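Local coordinates for protein ABC sugar (Ribose) transporter, periplasmic substrate-binding subunit (Rhodobacter sphaeroides, PDB 3L49) that probably binds a sugar in the periplasm and delivers it to an ABC transporter of the inner membrane, at residues 31-36 with 251-256; 115-120 with 276-281; 174-179 with 210-215. All coordinates share one frame; numbering follows the deposited sequence.

Contact 1 of 3, residues 31-36 with 251-256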
loop_
_atom_site.group_PDB
_atom_site.type_symbol
_atom_site.label_atom_id
_atom_site.label_comp_id
_atom_site.label_asym_id
_atom_site.label_seq_id
_atom_site.Cartn_x
_atom_site.Cartn_y
_atom_site.Cartn_z
ATOM N N ILE A 31 5.057 19.156 -8.798
ATOM C CA ILE A 31 5.982 20.171 -8.288
ATOM C C ILE A 31 6.449 21.064 -9.435
ATOM O O ILE A 31 6.316 22.289 -9.370
ATOM C CB ILE A 31 7.196 19.559 -7.553
ATOM C CG1 ILE A 31 6.766 18.944 -6.220
ATOM C CG2 ILE A 31 8.243 20.637 -7.280
ATOM C CD1 ILE A 31 7.758 17.921 -5.646
ATOM N N GLU A 32 6.941 20.426 -10.495
ATOM C CA GLU A 32 7.433 21.119 -11.673
ATOM C C GLU A 32 6.333 21.864 -12.416
ATOM O O GLU A 32 6.563 22.968 -12.910
ATOM C CB GLU A 32 8.158 20.144 -12.595
ATOM C CG GLU A 32 9.434 19.564 -11.971
ATOM C CD GLU A 32 10.138 18.545 -12.861
ATOM O OE1 GLU A 32 11.195 18.027 -12.437
ATOM O OE2 GLU A 32 9.641 18.258 -13.976
ATOM N N ARG A 33 5.136 21.279 -12.466
ATOM C CA ARG A 33 3.986 21.928 -13.096
ATOM C C ARG A 33 3.632 23.258 -12.423
ATOM O O ARG A 33 3.381 24.254 -13.104
ATOM C CB ARG A 33 2.769 21.004 -13.090
ATOM C CG ARG A 33 1.604 21.563 -13.868
ATOM C CD ARG A 33 0.350 20.710 -13.765
ATOM N NE ARG A 33 -0.492 20.974 -12.591
ATOM C CZ ARG A 33 -1.317 22.011 -12.432
ATOM N NH1 ARG A 33 -1.419 22.967 -13.347
ATOM N NH2 ARG A 33 -2.030 22.111 -11.321
ATOM N N LEU A 34 3.638 23.268 -11.089
ATOM C CA LEU A 34 3.332 24.471 -10.305
ATOM C C LEU A 34 4.506 25.469 -10.236
ATOM O O LEU A 34 4.415 26.515 -9.578
ATOM C CB LEU A 34 2.864 24.080 -8.895
ATOM C CG LEU A 34 1.592 23.237 -8.757
ATOM C CD1 LEU A 34 1.415 22.764 -7.316
ATOM C CD2 LEU A 34 0.355 24.003 -9.229
ATOM N N GLY A 35 5.605 25.137 -10.911
ATOM C CA GLY A 35 6.741 26.048 -11.068
ATOM C C GLY A 35 7.838 25.832 -10.044
ATOM O O GLY A 35 8.716 26.675 -9.877
ATOM N N GLY A 36 7.789 24.695 -9.364
ATOM C CA GLY A 36 8.725 24.400 -8.297
ATOM C C GLY A 36 9.921 23.596 -8.740
ATOM O O GLY A 36 10.004 23.144 -9.892
ATOM N N ILE A 251 -3.081 10.535 -5.768
ATOM C CA ILE A 251 -2.516 10.708 -4.425
ATOM C C ILE A 251 -1.271 11.611 -4.454
ATOM O O ILE A 251 -1.191 12.577 -3.695
ATOM C CB ILE A 251 -2.242 9.326 -3.745
ATOM C CG1 ILE A 251 -3.538 8.759 -3.155
ATOM C CG2 ILE A 251 -1.211 9.437 -2.652
ATOM C CD1 ILE A 251 -3.688 7.233 -3.271
ATOM N N GLY A 252 -0.332 11.319 -5.355
ATOM C CA GLY A 252 0.876 12.117 -5.495
ATOM C C GLY A 252 0.593 13.564 -5.857
ATOM O O GLY A 252 1.161 14.480 -5.257
ATOM N N LYS A 253 -0.302 13.749 -6.826
ATOM C CA LYS A 253 -0.751 15.067 -7.281
ATOM C C LYS A 253 -1.367 15.886 -6.155
ATOM O O LYS A 253 -1.067 17.069 -6.014
ATOM C CB LYS A 253 -1.788 14.912 -8.382
ATOM C CG LYS A 253 -1.657 15.934 -9.476
ATOM C CD LYS A 253 -2.914 16.030 -10.314
ATOM C CE LYS A 253 -2.589 16.549 -11.709
ATOM N NZ LYS A 253 -3.406 17.738 -12.067
ATOM N N LEU A 254 -2.212 15.237 -5.353
ATOM C CA LEU A 254 -2.977 15.906 -4.295
ATOM C C LEU A 254 -2.108 16.320 -3.113
ATOM O O LEU A 254 -2.359 17.352 -2.485
ATOM C CB LEU A 254 -4.114 15.002 -3.805
ATOM C CG LEU A 254 -5.373 14.807 -4.652
ATOM C CD1 LEU A 254 -6.113 13.546 -4.212
ATOM C CD2 LEU A 254 -6.276 16.036 -4.576
ATOM N N ALA A 255 -1.105 15.492 -2.815
ATOM C CA ALA A 255 -0.125 15.761 -1.770
ATOM C C ALA A 255 0.666 17.042 -2.038
ATOM O O ALA A 255 0.917 17.815 -1.119
ATOM C CB ALA A 255 0.816 14.571 -1.606
ATOM N N VAL A 256 1.030 17.265 -3.301
ATOM C CA VAL A 256 1.790 18.449 -3.705
ATOM C C VAL A 256 0.937 19.718 -3.588
ATOM O O VAL A 256 1.444 20.783 -3.228
ATOM C CB VAL A 256 2.415 18.278 -5.122
ATOM C CG1 VAL A 256 3.148 19.539 -5.571
ATOM C CG2 VAL A 256 3.380 17.117 -5.121
#
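Lys253 and Val256, one turn apart on helix 248-263, are the residues of 251-256 that meet the end of helix 18-33, in one lobe of a type I periplasmic binding protein fold. The two helices belong to distant parts of the chain and lie side by side on one face of the lobe's sheet.

Lys253 comes first. Its side chain leaves its own helix at a slant and is long enough for NZ to stop 4.4 Å from NE of Arg33. Glu30, a turn before Arg33, is shared by both as their acidic partner: one carboxylate oxygen makes a salt bridge with Arg33 NH2, and the other forms a long, weak ion pair with Lys253 NZ. The two basic groups thus gather beside one carboxylate at the solvent-facing edge of the contact.

Val256 carries the apolar half. CG1 stands anti to the backbone N (chi1 177°), which sends it into the notch between Ile31 and Leu34. The Ile31 and Val256 side chains cross at about a right angle, and Ile31 CG1 touches both methyls of the valine, at 3.7 Å from CG1 and 4.0 Å from CG2. Leu34 CD1 lies 4.1 Å from Val256 CG1, the two side chains running antiparallel past one another. Ile31 also rests on Ile8 and Ile10 of strand 7-12, so the valine is joined through it to the sheet, while Leu3 packs against both Leu34 and Val256.

Just past Leu34 the helix is closed by a Schellman motif at Gly35, whose phi is 95°. Two backbone bonds fasten that turn: Gly35 N to Glu32 O at 3.1 Å, and Gly36 N to Ile31 O at 2.8 Å.

Contact 2 of 3, residues 115-120 with 276-281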
loop_
_atom_site.group_PDB
_atom_site.type_symbol
_atom_site.label_atom_id
_atom_site.label_comp_id
_atom_site.label_asym_id
_atom_site.label_seq_id
_atom_site.Cartn_x
_atom_site.Cartn_y
_atom_site.Cartn_z
ATOM N N ALA A 115 -12.371 -7.389 2.757
ATOM C CA ALA A 115 -12.644 -8.488 3.697
ATOM C C ALA A 115 -14.077 -9.000 3.577
ATOM O O ALA A 115 -14.310 -10.212 3.579
ATOM C CB ALA A 115 -12.358 -8.059 5.116
ATOM N N LEU A 116 -15.022 -8.069 3.444
ATOM C CA LEU A 116 -16.437 -8.399 3.301
ATOM C C LEU A 116 -16.708 -9.153 2.008
ATOM O O LEU A 116 -17.481 -10.118 1.998
ATOM C CB LEU A 116 -17.305 -7.141 3.383
ATOM C CG LEU A 116 -17.524 -6.551 4.776
ATOM C CD1 LEU A 116 -17.885 -5.086 4.660
ATOM C CD2 LEU A 116 -18.592 -7.335 5.537
ATOM N N GLN A 117 -16.057 -8.720 0.927
ATOM C CA GLN A 117 -16.135 -9.412 -0.361
ATOM C C GLN A 117 -15.638 -10.856 -0.273
ATOM O O GLN A 117 -16.251 -11.772 -0.824
ATOM C CB GLN A 117 -15.334 -8.663 -1.422
ATOM C CG GLN A 117 -15.557 -9.209 -2.805
ATOM C CD GLN A 117 -17.003 -9.075 -3.211
ATOM O OE1 GLN A 117 -17.558 -7.976 -3.191
ATOM N NE2 GLN A 117 -17.635 -10.196 -3.560
ATOM N N MET A 118 -14.526 -11.032 0.428
ATOM C CA MET A 118 -13.914 -12.335 0.653
ATOM C C MET A 118 -14.854 -13.308 1.382
ATOM O O MET A 118 -14.984 -14.466 0.983
ATOM C CB MET A 118 -12.607 -12.148 1.429
ATOM C CG MET A 118 -11.723 -13.388 1.527
ATOM S SD MET A 118 -10.169 -13.096 2.402
ATOM C CE MET A 118 -9.898 -11.383 2.026
ATOM N N VAL A 119 -15.519 -12.831 2.432
ATOM C CA VAL A 119 -16.432 -13.684 3.198
ATOM C C VAL A 119 -17.757 -13.932 2.456
ATOM O O VAL A 119 -18.352 -15.011 2.565
ATOM C CB VAL A 119 -16.600 -13.208 4.685
ATOM C CG1 VAL A 119 -16.964 -11.769 4.760
ATOM C CG2 VAL A 119 -17.636 -14.026 5.422
ATOM N N ALA A 120 -18.181 -12.949 1.662
ATOM C CA ALA A 120 -19.312 -13.127 0.749
ATOM C C ALA A 120 -19.018 -14.215 -0.286
ATOM O O ALA A 120 -19.848 -15.097 -0.503
ATOM C CB ALA A 120 -19.683 -11.807 0.063
ATOM N N ALA A 276 -11.103 5.162 -4.265
ATOM C CA ALA A 276 -10.721 3.824 -4.668
ATOM C C ALA A 276 -11.983 3.012 -4.899
ATOM O O ALA A 276 -13.018 3.286 -4.300
ATOM C CB ALA A 276 -9.869 3.184 -3.614
ATOM N N VAL A 277 -11.906 2.027 -5.786
ATOM C CA VAL A 277 -13.050 1.156 -6.070
ATOM C C VAL A 277 -12.669 -0.273 -5.705
ATOM O O VAL A 277 -11.493 -0.620 -5.740
ATOM C CB VAL A 277 -13.460 1.179 -7.570
ATOM C CG1 VAL A 277 -14.951 0.868 -7.730
ATOM C CG2 VAL A 277 -13.136 2.518 -8.219
ATOM N N LEU A 278 -13.664 -1.085 -5.349
ATOM C CA LEU A 278 -13.511 -2.533 -5.302
ATOM C C LEU A 278 -13.873 -3.120 -6.669
ATOM O O LEU A 278 -14.911 -2.791 -7.239
ATOM C CB LEU A 278 -14.386 -3.143 -4.203
ATOM C CG LEU A 278 -14.168 -4.624 -3.891
ATOM C CD1 LEU A 278 -12.918 -4.807 -3.064
ATOM C CD2 LEU A 278 -15.369 -5.195 -3.153
ATOM N N ILE A 279 -12.993 -3.969 -7.195
ATOM C CA ILE A 279 -13.198 -4.621 -8.487
ATOM C C ILE A 279 -13.238 -6.130 -8.263
ATOM O O ILE A 279 -12.265 -6.716 -7.803
ATOM C CB ILE A 279 -12.062 -4.281 -9.476
ATOM C CG1 ILE A 279 -11.959 -2.771 -9.696
ATOM C CG2 ILE A 279 -12.265 -5.009 -10.793
ATOM C CD1 ILE A 279 -10.786 -2.362 -10.589
ATOM N N THR A 280 -14.369 -6.757 -8.574
ATOM C CA THR A 280 -14.522 -8.200 -8.378
ATOM C C THR A 280 -14.681 -8.887 -9.728
ATOM O O THR A 280 -14.695 -8.220 -10.766
ATOM C CB THR A 280 -15.721 -8.547 -7.468
ATOM O OG1 THR A 280 -16.940 -8.397 -8.202
ATOM C CG2 THR A 280 -15.758 -7.655 -6.240
ATOM N N LYS A 281 -14.802 -10.213 -9.705
ATOM C CA LYS A 281 -14.893 -11.022 -10.925
ATOM C C LYS A 281 -16.101 -10.696 -11.800
ATOM O O LYS A 281 -15.958 -10.569 -13.017
ATOM C CB LYS A 281 -14.879 -12.517 -10.601
ATOM C CG LYS A 281 -13.570 -13.023 -10.045
ATOM C CD LYS A 281 -13.308 -14.450 -10.497
ATOM C CE LYS A 281 -12.574 -14.475 -11.821
ATOM N NZ LYS A 281 -11.190 -13.891 -11.725
#
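With CG anti to the backbone N (chi1 -171°) and a bend at chi2 of 62°, the Gln117 side chain reaches out from helix 107-122 and turns its amide over Leu278 and Thr280 of strand 271-280. CG of Leu278 is likewise anti to its N, and the turn at chi2 leaves CD2 as the methyl against Gln117. In Thr280 it is the methyl CG2 that faces the glutamine.

The two methyls share the amide oxygen: Gln117 OE1 lies 3.5 Å from Leu278 CD2 and 3.6 Å from Thr280 CG2. These are van der Waals contacts and not polar bonds. The aliphatic part of the side chain joins in, with Gln117 CB 3.9 Å from Leu278 CD2 and Gln117 CG 3.8 Å from Thr280 CG2. Gln117 runs about perpendicular to the threonine side chain.

The polar ends look to their own neighbourhoods. Gln117 NE2 donates to Asp121 OD2, one turn along the helix, which probably fixes the rotation of the amide, and Thr280 OG1 is hydrogen-bonded to Asn283 N. Ala242 of strand 240-245 touches both Gln117 and Thr280.

This thin surface contact sets helix 107-122, which follows strand 101-105, against strand 271-280, which lies between strands 101-105 and 240-245 in the sheet. In type I periplasmic binding proteins the chain passes between the lobes in this region.

Contact 3 of 3, residues 174-179 with 210-215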
loop_
_atom_site.group_PDB
_atom_site.type_symbol
_atom_site.label_atom_id
_atom_site.label_comp_id
_atom_site.label_asym_id
_atom_site.label_seq_id
_atom_site.Cartn_x
_atom_site.Cartn_y
_atom_site.Cartn_z
ATOM N N SER A 174 8.394 -15.434 -4.064
ATOM C CA SER A 174 8.351 -15.823 -2.655
ATOM C C SER A 174 6.921 -16.168 -2.238
ATOM O O SER A 174 6.703 -17.111 -1.477
ATOM C CB SER A 174 8.941 -14.733 -1.767
ATOM O OG SER A 174 8.670 -14.978 -0.397
ATOM N N ALA A 175 5.950 -15.429 -2.771
ATOM C CA ALA A 175 4.540 -15.723 -2.515
ATOM C C ALA A 175 4.097 -17.018 -3.202
ATOM O O ALA A 175 3.439 -17.852 -2.584
ATOM C CB ALA A 175 3.675 -14.567 -2.947
ATOM N N TYR A 176 4.474 -17.174 -4.476
ATOM C CA TYR A 176 4.232 -18.395 -5.254
ATOM C C TYR A 176 4.749 -19.631 -4.490
ATOM O O TYR A 176 4.035 -20.633 -4.372
ATOM C CB TYR A 176 4.929 -18.252 -6.611
ATOM C CG TYR A 176 4.735 -19.354 -7.644
ATOM C CD1 TYR A 176 4.189 -19.063 -8.894
ATOM C CD2 TYR A 176 5.171 -20.662 -7.410
ATOM C CE1 TYR A 176 4.051 -20.054 -9.864
ATOM C CE2 TYR A 176 5.020 -21.660 -8.360
ATOM C CZ TYR A 176 4.462 -21.355 -9.585
ATOM O OH TYR A 176 4.328 -22.352 -10.528
ATOM N N SER A 177 5.978 -19.538 -3.978
ATOM C CA SER A 177 6.625 -20.634 -3.240
ATOM C C SER A 177 5.945 -20.939 -1.921
ATOM O O SER A 177 5.807 -22.107 -1.550
ATOM C CB SER A 177 8.100 -20.328 -2.984
ATOM O OG SER A 177 8.766 -20.018 -4.198
ATOM N N ASN A 178 5.527 -19.889 -1.217
ATOM C CA ASN A 178 4.786 -20.039 0.035
ATOM C C ASN A 178 3.421 -20.702 -0.150
ATOM O O ASN A 178 3.028 -21.564 0.647
ATOM C CB ASN A 178 4.622 -18.691 0.721
ATOM C CG ASN A 178 5.907 -18.186 1.327
ATOM O OD1 ASN A 178 6.690 -18.952 1.885
ATOM N ND2 ASN A 178 6.133 -16.882 1.225
ATOM N N VAL A 179 2.721 -20.309 -1.213
ATOM C CA VAL A 179 1.395 -20.854 -1.511
ATOM C C VAL A 179 1.498 -22.339 -1.882
ATOM O O VAL A 179 0.703 -23.154 -1.418
ATOM C CB VAL A 179 0.662 -20.010 -2.602
ATOM C CG1 VAL A 179 -0.636 -20.665 -3.043
ATOM C CG2 VAL A 179 0.354 -18.632 -2.064
ATOM N N LEU A 210 -1.721 -21.125 -7.591
ATOM C CA LEU A 210 -3.009 -21.831 -7.553
ATOM C C LEU A 210 -3.389 -22.343 -8.926
ATOM O O LEU A 210 -3.909 -23.453 -9.065
ATOM C CB LEU A 210 -4.129 -20.905 -7.052
ATOM C CG LEU A 210 -4.133 -20.441 -5.593
ATOM C CD1 LEU A 210 -5.239 -19.410 -5.386
ATOM C CD2 LEU A 210 -4.288 -21.613 -4.622
ATOM N N GLN A 211 -3.136 -21.504 -9.929
ATOM C CA GLN A 211 -3.344 -21.840 -11.322
ATOM C C GLN A 211 -2.500 -23.050 -11.722
ATOM O O GLN A 211 -3.022 -24.022 -12.268
ATOM C CB GLN A 211 -3.004 -20.628 -12.182
ATOM C CG GLN A 211 -3.762 -20.556 -13.463
ATOM C CD GLN A 211 -4.407 -19.201 -13.676
ATOM O OE1 GLN A 211 -5.488 -19.114 -14.258
ATOM N NE2 GLN A 211 -3.751 -18.138 -13.206
ATOM N N ALA A 212 -1.208 -23.003 -11.402
ATOM C CA ALA A 212 -0.299 -24.123 -11.651
ATOM C C ALA A 212 -0.686 -25.404 -10.884
ATOM O O ALA A 212 -0.371 -26.518 -11.327
ATOM C CB ALA A 212 1.142 -23.722 -11.338
ATOM N N ALA A 213 -1.378 -25.242 -9.753
ATOM C CA ALA A 213 -1.839 -26.383 -8.958
ATOM C C ALA A 213 -3.168 -26.926 -9.467
ATOM O O ALA A 213 -3.622 -27.978 -9.026
ATOM C CB ALA A 213 -1.941 -26.003 -7.497
ATOM N N GLY A 214 -3.789 -26.189 -10.391
ATOM C CA GLY A 214 -5.085 -26.552 -10.966
ATOM C C GLY A 214 -6.267 -26.337 -10.039
ATOM O O GLY A 214 -7.347 -26.877 -10.280
ATOM N N ARG A 215 -6.062 -25.544 -8.985
ATOM C CA ARG A 215 -7.099 -25.238 -7.998
ATOM C C ARG A 215 -7.967 -24.049 -8.422
ATOM O O ARG A 215 -7.543 -22.892 -8.317
ATOM C CB ARG A 215 -6.474 -24.945 -6.631
ATOM C CG ARG A 215 -5.564 -26.028 -6.083
ATOM C CD ARG A 215 -6.341 -27.154 -5.436
ATOM N NE ARG A 215 -5.724 -27.518 -4.161
ATOM C CZ ARG A 215 -6.263 -27.290 -2.966
ATOM N NH1 ARG A 215 -5.606 -27.647 -1.867
ATOM N NH2 ARG A 215 -7.460 -26.715 -2.867
#
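Val179 and Leu210 form the buried half of this contact, and Tyr176 and Ala212 the half nearer to solvent. Both pairs join helix 171-185 to the last turn of helix 200-212.

On the inner side, Val179 points toward the partner helix. Its CG1, anti to the backbone N (chi1 173°), meets Leu210 CD2 at 4.1 Å, and the two side chains cross at about a right angle. The contact is methyl to methyl, and it is also where the two backbones come closest, with the CA atoms of Val179 and Leu210 7.5 Å apart. Each of these residues has further apolar neighbours: Val179 packs on Ala206 and on Phe131, while Leu210 leans on Leu183 and Ile218.

The outer side is less buried, and its touch, although the shorter, is a single hydroxyl-to-methyl contact. The Tyr176 side chain starts off at an angle to helix 200-212, but the long phenol brings its hydroxyl to that helix, where OH sits 3.6 Å from Ala212 CB. CZ is 4.4 Å from that same CB, and the methyl approaches the ring obliquely. Gln208 and Ala209 also touch the tyrosine, which is thus in contact with the last two turns of the helix.

The helix is finished by a Schellman motif. Gly214, at a phi of 74°, turns the chain away, and its N bonds to Gln211 O at 3.0 Å, as Arg215 N does to Leu210 O at the same length.

The helix pair covers one flank of the C-terminal lobe of the type I periplasmic binding protein fold. Helix 171-185 rests on strand 126-131 through Phe131, and helix 200-212 is the connection of a beta-alpha-beta crossover between neighbouring parallel strands 194-197 and 219-222.

Overall arrangement
Contacts 1 and 3 are alike in kind: each sets one helix against another through a small, partly buried apolar pairing, and in each one helix ends in a Schellman turn. Their exposed sides differ, charged in contact 1 and formed by a phenol beside a methyl in contact 3. They lie on opposite sides of the chain's centre, about 40 Å apart between centres, one in each lobe. Contact 2 is a surface contact of helix with strand, where an amide rests on methyls. The three use six different elements. The segments of contacts 1 and 2 alternate along the chain, helix 248-263 preceding strand 271-280, and contact 3 is nested inside both loops.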